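Local coordinates for protein neurotoxin (Clostridium botulinum, PDB 1ZB7) that cleaves synaptobrevins (VAMP1, VAMP2 and VAMP3) as a zinc endopeptidase once its light chain has entered the host cytosol, at residues F8-M22 with Y34-E48. Numbering follows the deposited sequence.
Sequences FNYNDPINNDDIIMM and YKAFRIIDRIWIVPE
Phe37 drives the edge of its ring toward the face of Phe8, centroids 5.5 Å apart and planes at 61°, and Tyr10 meets the far end of the Phe37 ring obliquely, CD1 lying 3.7 Å from Phe37 CZ. Flat rings suit this buried layer between loop and sheet because edge can meet face, with Phe37 CB also over the Phe8 ring. Helix 82-99 touches Tyr10 of this three-ring cluster and neighbouring Pro47 and Ile39. On the other sheet face, beside small Ala36, Ile20 CD1 and Met22 CE make CH-pi contacts over the Trp44 indole; bends at chi2 and chi3 of flexible Met22 bring CE within 3.5 Å of Ala36 CB. Four antiparallel pairs, Ile19-Phe37 to Met22-Tyr34, join the strands as a hairpin.

Outward, Lys35 runs fully extended past Ile19, its NZ giving hydrogen bonds to Tyr10 O (2.9 Å) and Asp12 O (2.6 Å), while a water links Tyr10 OH, Lys35 O and Glu48 OE2, the last also salt-bridged to Lys85. At the Asp17 end of the loop, Arg38 makes an end-on salt bridge, NH1 (3.0 Å) and NH2 both to Asp17 OD1, its guanidinium face over Asp18 CB. Two carbonyls holding an ammonium and a carboxylate holding a guanidinium thus fasten the loop to strand 34-38 at two places.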
ATOM      1  N   PHE A   8     -23.198  34.265  -2.609  1.00 41.16           N
ATOM      2  CA  PHE A   8     -23.519  34.632  -3.986  1.00 40.69           C
ATOM      3  C   PHE A   8     -24.656  33.776  -4.449  1.00 40.57           C
ATOM      4  O   PHE A   8     -24.843  32.645  -3.944  1.00 40.49           O
ATOM      5  CB  PHE A   8     -22.383  34.282  -4.939  1.00 41.37           C
ATOM      6  CG  PHE A   8     -21.139  35.162  -4.775  1.00 41.95           C
ATOM      7  CD1 PHE A   8     -21.125  36.469  -5.237  1.00 46.23           C
ATOM      8  CD2 PHE A   8     -19.998  34.653  -4.234  1.00 41.05           C
ATOM      9  CE1 PHE A   8     -19.984  37.252  -5.120  1.00 41.56           C
ATOM     10  CE2 PHE A   8     -18.876  35.457  -4.119  1.00 42.16           C
ATOM     11  CZ  PHE A   8     -18.859  36.687  -4.579  1.00 39.95           C
ATOM     12  N   ASN A   9     -25.401  34.308  -5.416  1.00 40.15           N
ATOM     13  CA  ASN A   9     -26.329  33.535  -6.239  1.00 40.82           C
ATOM     14  C   ASN A   9     -25.707  33.442  -7.588  1.00 39.76           C
ATOM     15  O   ASN A   9     -25.100  34.377  -7.973  1.00 41.31           O
ATOM     16  CB  ASN A   9     -27.702  34.243  -6.337  1.00 41.13           C
ATOM     17  CG  ASN A   9     -28.291  34.569  -4.956  1.00 40.43           C
ATOM     18  OD1 ASN A   9     -28.763  33.629  -4.269  1.00 39.58           O
ATOM     19  ND2 ASN A   9     -28.236  35.887  -4.513  1.00 33.09           N
ATOM     20  N   TYR A  10     -25.849  32.319  -8.291  1.00 39.77           N
ATOM     21  CA  TYR A  10     -25.381  32.181  -9.637  1.00 39.90           C
ATOM     22  C   TYR A  10     -25.778  33.298 -10.568  1.00 40.93           C
ATOM     23  O   TYR A  10     -24.979  33.720 -11.387  1.00 40.09           O
ATOM     24  CB  TYR A  10     -25.766  30.870 -10.287  1.00 39.93           C
ATOM     25  CG  TYR A  10     -24.998  30.699 -11.591  1.00 41.34           C
ATOM     26  CD1 TYR A  10     -23.652  30.360 -11.570  1.00 41.22           C
ATOM     27  CD2 TYR A  10     -25.575  30.937 -12.820  1.00 42.51           C
ATOM     28  CE1 TYR A  10     -22.948  30.224 -12.709  1.00 42.15           C
ATOM     29  CE2 TYR A  10     -24.839  30.780 -13.992  1.00 40.81           C
ATOM     30  CZ  TYR A  10     -23.531  30.417 -13.917  1.00 40.66           C
ATOM     31  OH  TYR A  10     -22.751  30.220 -15.037  1.00 41.73           O
ATOM     32  N   ASN A  11     -26.988  33.802 -10.408  1.00 42.97           N
ATOM     33  CA  ASN A  11     -27.518  34.851 -11.292  1.00 45.03           C
ATOM     34  C   ASN A  11     -27.225  36.270 -10.916  1.00 43.45           C
ATOM     35  O   ASN A  11     -27.579  37.187 -11.649  1.00 44.21           O
ATOM     36  CB  ASN A  11     -29.031  34.632 -11.526  1.00 46.47           C
ATOM     37  CG  ASN A  11     -29.907  34.956 -10.271  1.00 52.14           C
ATOM     38  OD1 ASN A  11     -29.425  35.338  -9.170  1.00 54.38           O
ATOM     39  ND2 ASN A  11     -31.202  34.765 -10.445  1.00 57.31           N
ATOM     40  N   ASP A  12     -26.515  36.460  -9.808  1.00 44.01           N
ATOM     41  CA  ASP A  12     -26.029  37.760  -9.414  1.00 43.56           C
ATOM     42  C   ASP A  12     -25.222  38.282 -10.629  1.00 44.79           C
ATOM     43  O   ASP A  12     -24.415  37.518 -11.193  1.00 43.69           O
ATOM     44  CB  ASP A  12     -25.071  37.652  -8.226  1.00 45.09           C
ATOM     45  CG  ASP A  12     -25.761  37.431  -6.828  1.00 46.67           C
ATOM     46  OD1 ASP A  12     -27.023  37.488  -6.655  1.00 46.89           O
ATOM     47  OD2 ASP A  12     -24.963  37.146  -5.891  1.00 44.44           O
ATOM     48  N   PRO A  13     -25.437  39.556 -11.056  1.00 45.64           N
ATOM     49  CA  PRO A  13     -24.713  40.054 -12.249  1.00 45.85           C
ATOM     50  C   PRO A  13     -23.176  40.235 -12.136  1.00 46.14           C
ATOM     51  O   PRO A  13     -22.584  40.504 -11.062  1.00 45.90           O
ATOM     52  CB  PRO A  13     -25.402  41.374 -12.587  1.00 45.66           C
ATOM     53  CG  PRO A  13     -26.230  41.741 -11.422  1.00 46.03           C
ATOM     54  CD  PRO A  13     -26.399  40.555 -10.530  1.00 46.60           C
ATOM     55  N   ILE A  14     -22.565  40.042 -13.297  1.00 45.36           N
ATOM     56  CA  ILE A  14     -21.166  40.326 -13.516  1.00 43.97           C
ATOM     57  C   ILE A  14     -20.903  41.722 -12.955  1.00 42.77           C
ATOM     58  O   ILE A  14     -21.604  42.656 -13.314  1.00 40.86           O
ATOM     59  CB  ILE A  14     -20.872  40.280 -15.049  1.00 44.40           C
ATOM     60  CG1 ILE A  14     -21.068  38.876 -15.656  1.00 46.72           C
ATOM     61  CG2 ILE A  14     -19.532  40.729 -15.343  1.00 45.27           C
ATOM     62  CD1 ILE A  14     -19.943  37.884 -15.212  1.00 49.56           C
ATOM     63  N   ASN A  15     -19.889  41.886 -12.102  1.00 40.12           N
ATOM     64  CA  ASN A  15     -19.550  43.229 -11.681  1.00 40.91           C
ATOM     65  C   ASN A  15     -18.062  43.608 -11.937  1.00 40.65           C
ATOM     66  O   ASN A  15     -17.693  44.710 -11.625  1.00 42.07           O
ATOM     67  CB  ASN A  15     -19.925  43.448 -10.180  1.00 39.93           C
ATOM     68  CG  ASN A  15     -19.360  42.361  -9.280  1.00 37.51           C
ATOM     69  OD1 ASN A  15     -18.172  42.009  -9.364  1.00 36.43           O
ATOM     70  ND2 ASN A  15     -20.165  41.865  -8.400  1.00 37.13           N
ATOM     71  N   ASN A  16     -17.265  42.653 -12.482  1.00 41.18           N
ATOM     72  CA  ASN A  16     -15.872  42.818 -12.887  1.00 39.12           C
ATOM     73  C   ASN A  16     -14.936  42.848 -11.740  1.00 40.45           C
ATOM     74  O   ASN A  16     -13.795  43.125 -11.922  1.00 40.70           O
ATOM     75  CB  ASN A  16     -15.683  44.071 -13.732  1.00 40.90           C
ATOM     76  CG  ASN A  16     -16.458  44.029 -15.016  1.00 37.97           C
ATOM     77  OD1 ASN A  16     -16.467  43.022 -15.707  1.00 41.80           O
ATOM     78  ND2 ASN A  16     -17.147  45.072 -15.307  1.00 37.75           N
ATOM     79  N   ASP A  17     -15.432  42.600 -10.535  1.00 41.23           N
ATOM     80  CA  ASP A  17     -14.658  42.611  -9.322  1.00 41.21           C
ATOM     81  C   ASP A  17     -14.659  41.173  -8.764  1.00 41.74           C
ATOM     82  O   ASP A  17     -13.673  40.409  -8.917  1.00 42.17           O
ATOM     83  CB  ASP A  17     -15.274  43.600  -8.319  1.00 41.73           C
ATOM     84  CG  ASP A  17     -14.562  43.564  -6.921  1.00 46.07           C
ATOM     85  OD1 ASP A  17     -13.535  42.884  -6.709  1.00 52.83           O
ATOM     86  OD2 ASP A  17     -15.082  44.159  -5.996  1.00 53.71           O
ATOM     87  N   ASP A  18     -15.764  40.775  -8.117  1.00 41.00           N
ATOM     88  CA  ASP A  18     -15.796  39.452  -7.509  1.00 41.09           C
ATOM     89  C   ASP A  18     -16.743  38.509  -8.257  1.00 40.06           C
ATOM     90  O   ASP A  18     -16.814  37.337  -7.961  1.00 39.92           O
ATOM     91  CB  ASP A  18     -16.063  39.547  -6.000  1.00 41.48           C
ATOM     92  CG  ASP A  18     -17.403  40.213  -5.680  1.00 41.98           C
ATOM     93  OD1 ASP A  18     -18.203  40.589  -6.582  1.00 46.79           O
ATOM     94  OD2 ASP A  18     -17.702  40.314  -4.499  1.00 44.33           O
ATOM     95  N   ILE A  19     -17.400  39.034  -9.276  1.00 40.06           N
ATOM     96  CA  ILE A  19     -18.161  38.223 -10.222  1.00 40.53           C
ATOM     97  C   ILE A  19     -17.698  38.628 -11.617  1.00 40.34           C
ATOM     98  O   ILE A  19     -17.895  39.780 -12.035  1.00 41.38           O
ATOM     99  CB  ILE A  19     -19.703  38.354 -10.062  1.00 39.10           C
ATOM    100  CG1 ILE A  19     -20.104  37.999  -8.637  1.00 40.65           C
ATOM    101  CG2 ILE A  19     -20.378  37.415 -11.037  1.00 39.30           C
ATOM    102  CD1 ILE A  19     -21.553  38.230  -8.242  1.00 39.37           C
ATOM    103  N   ILE A  20     -17.002  37.713 -12.277  1.00 39.48           N
ATOM    104  CA  ILE A  20     -16.309  38.006 -13.505  1.00 38.69           C
ATOM    105  C   ILE A  20     -16.429  36.872 -14.527  1.00 38.95           C
ATOM    106  O   ILE A  20     -16.881  35.722 -14.205  1.00 38.86           O
ATOM    107  CB  ILE A  20     -14.719  38.286 -13.228  1.00 39.16           C
ATOM    108  CG1 ILE A  20     -14.022  36.979 -12.790  1.00 39.44           C
ATOM    109  CG2 ILE A  20     -14.455  39.348 -12.183  1.00 39.46           C
ATOM    110  CD1 ILE A  20     -12.398  37.066 -12.826  1.00 41.83           C
ATOM    111  N   MET A  21     -16.022  37.214 -15.755  1.00 39.73           N
ATOM    112  CA  MET A  21     -15.706  36.309 -16.853  1.00 40.94           C
ATOM    113  C   MET A  21     -14.217  36.078 -16.896  1.00 41.71           C
ATOM    114  O   MET A  21     -13.434  37.003 -16.891  1.00 41.87           O
ATOM    115  CB  MET A  21     -16.209  36.863 -18.180  1.00 41.80           C
ATOM    116  CG  MET A  21     -17.752  37.024 -18.252  1.00 42.62           C
ATOM    117  SD  MET A  21     -18.730  35.551 -17.791  1.00 45.86           S
ATOM    118  CE  MET A  21     -18.591  34.527 -19.255  1.00 43.22           C
ATOM    119  N   MET A  22     -13.822  34.822 -16.894  1.00 42.75           N
ATOM    120  CA  MET A  22     -12.440  34.478 -16.817  1.00 44.22           C
ATOM    121  C   MET A  22     -12.088  33.309 -17.724  1.00 43.66           C
ATOM    122  O   MET A  22     -12.886  32.459 -17.990  1.00 42.64           O
ATOM    123  CB  MET A  22     -11.991  34.173 -15.355  1.00 44.96           C
ATOM    124  CG  MET A  22     -12.607  32.965 -14.758  1.00 45.67           C
ATOM    125  SD  MET A  22     -11.623  32.021 -13.625  1.00 50.07           S
ATOM    126  CE  MET A  22     -11.472  33.157 -12.207  1.00 46.36           C
ATOM    127  N   TYR A  34     -15.652  31.905 -18.700  1.00 45.60           N
ATOM    128  CA  TYR A  34     -16.597  31.384 -17.747  1.00 44.40           C
ATOM    129  C   TYR A  34     -16.897  32.363 -16.635  1.00 42.92           C
ATOM    130  O   TYR A  34     -16.030  33.137 -16.228  1.00 41.58           O
ATOM    131  CB  TYR A  34     -16.002  30.138 -17.061  1.00 44.49           C
ATOM    132  CG  TYR A  34     -15.519  29.054 -17.982  1.00 46.95           C
ATOM    133  CD1 TYR A  34     -16.425  28.176 -18.602  1.00 51.52           C
ATOM    134  CD2 TYR A  34     -14.166  28.870 -18.209  1.00 51.30           C
ATOM    135  CE1 TYR A  34     -15.982  27.199 -19.432  1.00 52.49           C
ATOM    136  CE2 TYR A  34     -13.707  27.883 -19.046  1.00 51.41           C
ATOM    137  CZ  TYR A  34     -14.618  27.047 -19.649  1.00 54.73           C
ATOM    138  OH  TYR A  34     -14.138  26.038 -20.466  1.00 56.90           O
ATOM    139  N   LYS A  35     -18.083  32.234 -16.062  1.00 41.62           N
ATOM    140  CA  LYS A  35     -18.579  33.097 -14.993  1.00 41.27           C
ATOM    141  C   LYS A  35     -18.018  32.553 -13.690  1.00 40.76           C
ATOM    142  O   LYS A  35     -18.133  31.396 -13.425  1.00 42.83           O
ATOM    143  CB  LYS A  35     -20.098  33.238 -15.036  1.00 41.19           C
ATOM    144  CG  LYS A  35     -20.672  34.054 -13.875  1.00 43.39           C
ATOM    145  CD  LYS A  35     -22.133  34.430 -14.050  1.00 43.43           C
ATOM    146  CE  LYS A  35     -22.549  35.453 -13.064  1.00 42.60           C
ATOM    147  NZ  LYS A  35     -23.944  35.801 -13.147  1.00 41.94           N
ATOM    148  N   ALA A  36     -17.252  33.381 -12.959  1.00 41.55           N
ATOM    149  CA  ALA A  36     -16.560  32.977 -11.736  1.00 39.85           C
ATOM    150  C   ALA A  36     -16.850  33.915 -10.541  1.00 37.66           C
ATOM    151  O   ALA A  36     -17.219  35.042 -10.725  1.00 37.10           O
ATOM    152  CB  ALA A  36     -14.940  32.787 -12.030  1.00 39.92           C
ATOM    153  N   PHE A  37     -16.762  33.366  -9.337  1.00 38.62           N
ATOM    154  CA  PHE A  37     -17.222  33.998  -8.063  1.00 38.37           C
ATOM    155  C   PHE A  37     -16.071  33.932  -7.038  1.00 38.95           C
ATOM    156  O   PHE A  37     -15.523  32.850  -6.727  1.00 39.08           O
ATOM    157  CB  PHE A  37     -18.449  33.332  -7.494  1.00 37.70           C
ATOM    158  CG  PHE A  37     -19.580  33.242  -8.453  1.00 36.47           C
ATOM    159  CD1 PHE A  37     -20.641  34.153  -8.394  1.00 39.92           C
ATOM    160  CD2 PHE A  37     -19.556  32.320  -9.466  1.00 39.33           C
ATOM    161  CE1 PHE A  37     -21.690  34.109  -9.293  1.00 35.85           C
ATOM    162  CE2 PHE A  37     -20.619  32.248 -10.400  1.00 40.56           C
ATOM    163  CZ  PHE A  37     -21.695  33.177 -10.289  1.00 40.62           C
ATOM    164  N   ARG A  38     -15.673  35.106  -6.574  1.00 38.92           N
ATOM    165  CA  ARG A  38     -14.619  35.185  -5.608  1.00 39.55           C
ATOM    166  C   ARG A  38     -15.247  35.176  -4.232  1.00 39.96           C
ATOM    167  O   ARG A  38     -15.686  36.234  -3.695  1.00 40.94           O
ATOM    168  CB  ARG A  38     -13.729  36.412  -5.813  1.00 38.75           C
ATOM    169  CG  ARG A  38     -12.379  36.370  -5.028  1.00 41.82           C
ATOM    170  CD  ARG A  38     -11.489  37.648  -5.064  1.00 37.49           C
ATOM    171  NE  ARG A  38     -12.149  38.755  -4.388  1.00 45.20           N
ATOM    172  CZ  ARG A  38     -12.520  39.915  -4.946  1.00 46.99           C
ATOM    173  NH1 ARG A  38     -12.287  40.162  -6.221  1.00 51.19           N
ATOM    174  NH2 ARG A  38     -13.185  40.832  -4.229  1.00 45.44           N
ATOM    175  N   ILE A  39     -15.227  33.995  -3.660  1.00 39.24           N
ATOM    176  CA  ILE A  39     -15.780  33.786  -2.348  1.00 40.72           C
ATOM    177  C   ILE A  39     -14.873  34.163  -1.145  1.00 41.58           C
ATOM    178  O   ILE A  39     -15.350  34.471  -0.030  1.00 40.52           O
ATOM    179  CB  ILE A  39     -16.251  32.301  -2.219  1.00 40.44           C
ATOM    180  CG1 ILE A  39     -15.063  31.342  -2.478  1.00 44.13           C
ATOM    181  CG2 ILE A  39     -17.376  32.051  -3.164  1.00 37.02           C
ATOM    182  CD1 ILE A  39     -15.182  30.110  -1.677  1.00 46.99           C
ATOM    183  N   ILE A  40     -13.571  34.103  -1.394  1.00 44.03           N
ATOM    184  CA  ILE A  40     -12.510  34.414  -0.451  1.00 45.09           C
ATOM    185  C   ILE A  40     -11.489  35.094  -1.317  1.00 45.12           C
ATOM    186  O   ILE A  40     -11.395  34.804  -2.497  1.00 44.32           O
ATOM    187  CB  ILE A  40     -11.876  33.118   0.213  1.00 46.09           C
ATOM    188  CG1 ILE A  40     -12.883  32.392   1.095  1.00 49.41           C
ATOM    189  CG2 ILE A  40     -10.676  33.503   1.172  1.00 47.35           C
ATOM    190  CD1 ILE A  40     -12.675  30.813   1.340  1.00 48.57           C
ATOM    191  N   ASP A  41     -10.745  36.059  -0.765  1.00 47.03           N
ATOM    192  CA  ASP A  41      -9.567  36.560  -1.500  1.00 47.37           C
ATOM    193  C   ASP A  41      -8.655  35.460  -2.131  1.00 44.79           C
ATOM    194  O   ASP A  41      -8.256  34.504  -1.478  1.00 44.31           O
ATOM    195  CB  ASP A  41      -8.773  37.523  -0.652  1.00 49.01           C
ATOM    196  CG  ASP A  41      -9.608  38.840  -0.388  1.00 60.22           C
ATOM    197  OD1 ASP A  41      -9.792  39.752  -1.346  1.00 64.25           O
ATOM    198  OD2 ASP A  41     -10.132  38.867   0.759  1.00 67.83           O
ATOM    199  N   ARG A  42      -8.420  35.641  -3.416  1.00 43.96           N
ATOM    200  CA  ARG A  42      -7.588  34.811  -4.218  1.00 45.53           C
ATOM    201  C   ARG A  42      -8.141  33.396  -4.543  1.00 42.40           C
ATOM    202  O   ARG A  42      -7.483  32.650  -5.196  1.00 41.68           O
ATOM    203  CB  ARG A  42      -6.184  34.800  -3.593  1.00 47.03           C
ATOM    204  CG  ARG A  42      -5.631  36.255  -3.689  1.00 49.63           C
ATOM    205  CD  ARG A  42      -4.189  36.267  -3.730  1.00 56.32           C
ATOM    206  NE  ARG A  42      -3.664  37.195  -4.735  1.00 62.45           N
ATOM    207  CZ  ARG A  42      -2.901  36.895  -5.813  1.00 64.79           C
ATOM    208  NH1 ARG A  42      -2.514  35.624  -6.250  1.00 55.72           N
ATOM    209  NH2 ARG A  42      -2.508  37.945  -6.495  1.00 67.64           N
ATOM    210  N   ILE A  43      -9.382  33.144  -4.146  1.00 40.76           N
ATOM    211  CA  ILE A  43     -10.074  31.846  -4.303  1.00 42.36           C
ATOM    212  C   ILE A  43     -11.439  32.018  -5.029  1.00 41.89           C
ATOM    213  O   ILE A  43     -12.362  32.688  -4.528  1.00 42.98           O
ATOM    214  CB  ILE A  43     -10.299  31.181  -2.923  1.00 41.86           C
ATOM    215  CG1 ILE A  43      -8.990  31.078  -2.139  1.00 41.05           C
ATOM    216  CG2 ILE A  43     -10.944  29.855  -3.116  1.00 44.12           C
ATOM    217  CD1 ILE A  43      -9.144  30.354  -0.751  1.00 46.04           C
ATOM    218  N   TRP A  44     -11.532  31.394  -6.183  1.00 40.92           N
ATOM    219  CA  TRP A  44     -12.603  31.541  -7.112  1.00 39.48           C
ATOM    220  C   TRP A  44     -13.337  30.185  -7.276  1.00 39.22           C
ATOM    221  O   TRP A  44     -12.699  29.146  -7.315  1.00 38.74           O
ATOM    222  CB  TRP A  44     -12.049  31.981  -8.474  1.00 37.61           C
ATOM    223  CG  TRP A  44     -11.478  33.362  -8.404  1.00 39.84           C
ATOM    224  CD1 TRP A  44     -10.148  33.758  -7.973  1.00 37.94           C
ATOM    225  CD2 TRP A  44     -12.121  34.574  -8.763  1.00 37.82           C
ATOM    226  NE1 TRP A  44     -10.026  35.060  -8.088  1.00 38.79           N
ATOM    227  CE2 TRP A  44     -11.173  35.619  -8.562  1.00 39.62           C
ATOM    228  CE3 TRP A  44     -13.386  34.885  -9.246  1.00 38.68           C
ATOM    229  CZ2 TRP A  44     -11.472  36.952  -8.784  1.00 41.47           C
ATOM    230  CZ3 TRP A  44     -13.714  36.217  -9.435  1.00 40.85           C
ATOM    231  CH2 TRP A  44     -12.755  37.241  -9.237  1.00 41.62           C
ATOM    232  N   ILE A  45     -14.677  30.240  -7.312  1.00 39.30           N
ATOM    233  CA  ILE A  45     -15.536  29.134  -7.748  1.00 39.14           C
ATOM    234  C   ILE A  45     -16.056  29.382  -9.181  1.00 38.13           C
ATOM    235  O   ILE A  45     -16.610  30.381  -9.495  1.00 38.50           O
ATOM    236  CB  ILE A  45     -16.723  28.931  -6.835  1.00 38.57           C
ATOM    237  CG1 ILE A  45     -16.310  28.910  -5.368  1.00 38.17           C
ATOM    238  CG2 ILE A  45     -17.486  27.676  -7.215  1.00 40.41           C
ATOM    239  CD1 ILE A  45     -15.241  27.900  -5.005  1.00 38.06           C
ATOM    240  N   VAL A  46     -15.838  28.411 -10.015  1.00 40.13           N
ATOM    241  CA  VAL A  46     -16.317  28.349 -11.375  1.00 42.10           C
ATOM    242  C   VAL A  46     -17.264  27.128 -11.473  1.00 40.63           C
ATOM    243  O   VAL A  46     -16.815  25.998 -11.588  1.00 40.93           O
ATOM    244  CB  VAL A  46     -15.208  28.245 -12.406  1.00 42.40           C
ATOM    245  CG1 VAL A  46     -15.755  28.393 -13.801  1.00 44.47           C
ATOM    246  CG2 VAL A  46     -14.138  29.346 -12.203  1.00 44.07           C
ATOM    247  N   PRO A  47     -18.549  27.358 -11.358  1.00 41.57           N
ATOM    248  CA  PRO A  47     -19.551  26.248 -11.362  1.00 45.01           C
ATOM    249  C   PRO A  47     -19.856  25.712 -12.749  1.00 45.59           C
ATOM    250  O   PRO A  47     -20.929  25.875 -13.237  1.00 46.02           O
ATOM    251  CB  PRO A  47     -20.794  26.876 -10.705  1.00 43.51           C
ATOM    252  CG  PRO A  47     -20.442  28.185 -10.347  1.00 43.44           C
ATOM    253  CD  PRO A  47     -19.229  28.624 -11.110  1.00 42.74           C
ATOM    254  N   GLU A  48     -18.858  25.103 -13.362  1.00 45.57           N
ATOM    255  CA  GLU A  48     -18.981  24.602 -14.663  1.00 47.37           C
ATOM    256  C   GLU A  48     -18.186  23.311 -14.664  1.00 46.77           C
ATOM    257  O   GLU A  48     -17.273  23.120 -13.892  1.00 45.40           O
ATOM    258  CB  GLU A  48     -18.283  25.479 -15.716  1.00 47.90           C
ATOM    259  CG  GLU A  48     -18.614  26.936 -15.768  1.00 56.10           C
ATOM    260  CD  GLU A  48     -19.742  27.244 -16.727  1.00 59.19           C
ATOM    261  OE1 GLU A  48     -19.853  26.458 -17.697  1.00 56.62           O
ATOM    262  OE2 GLU A  48     -20.436  28.311 -16.520  1.00 63.45           O
TER
HETATM  263  O   HOH W   1     -20.035  29.539 -14.427  1.00 42.81           O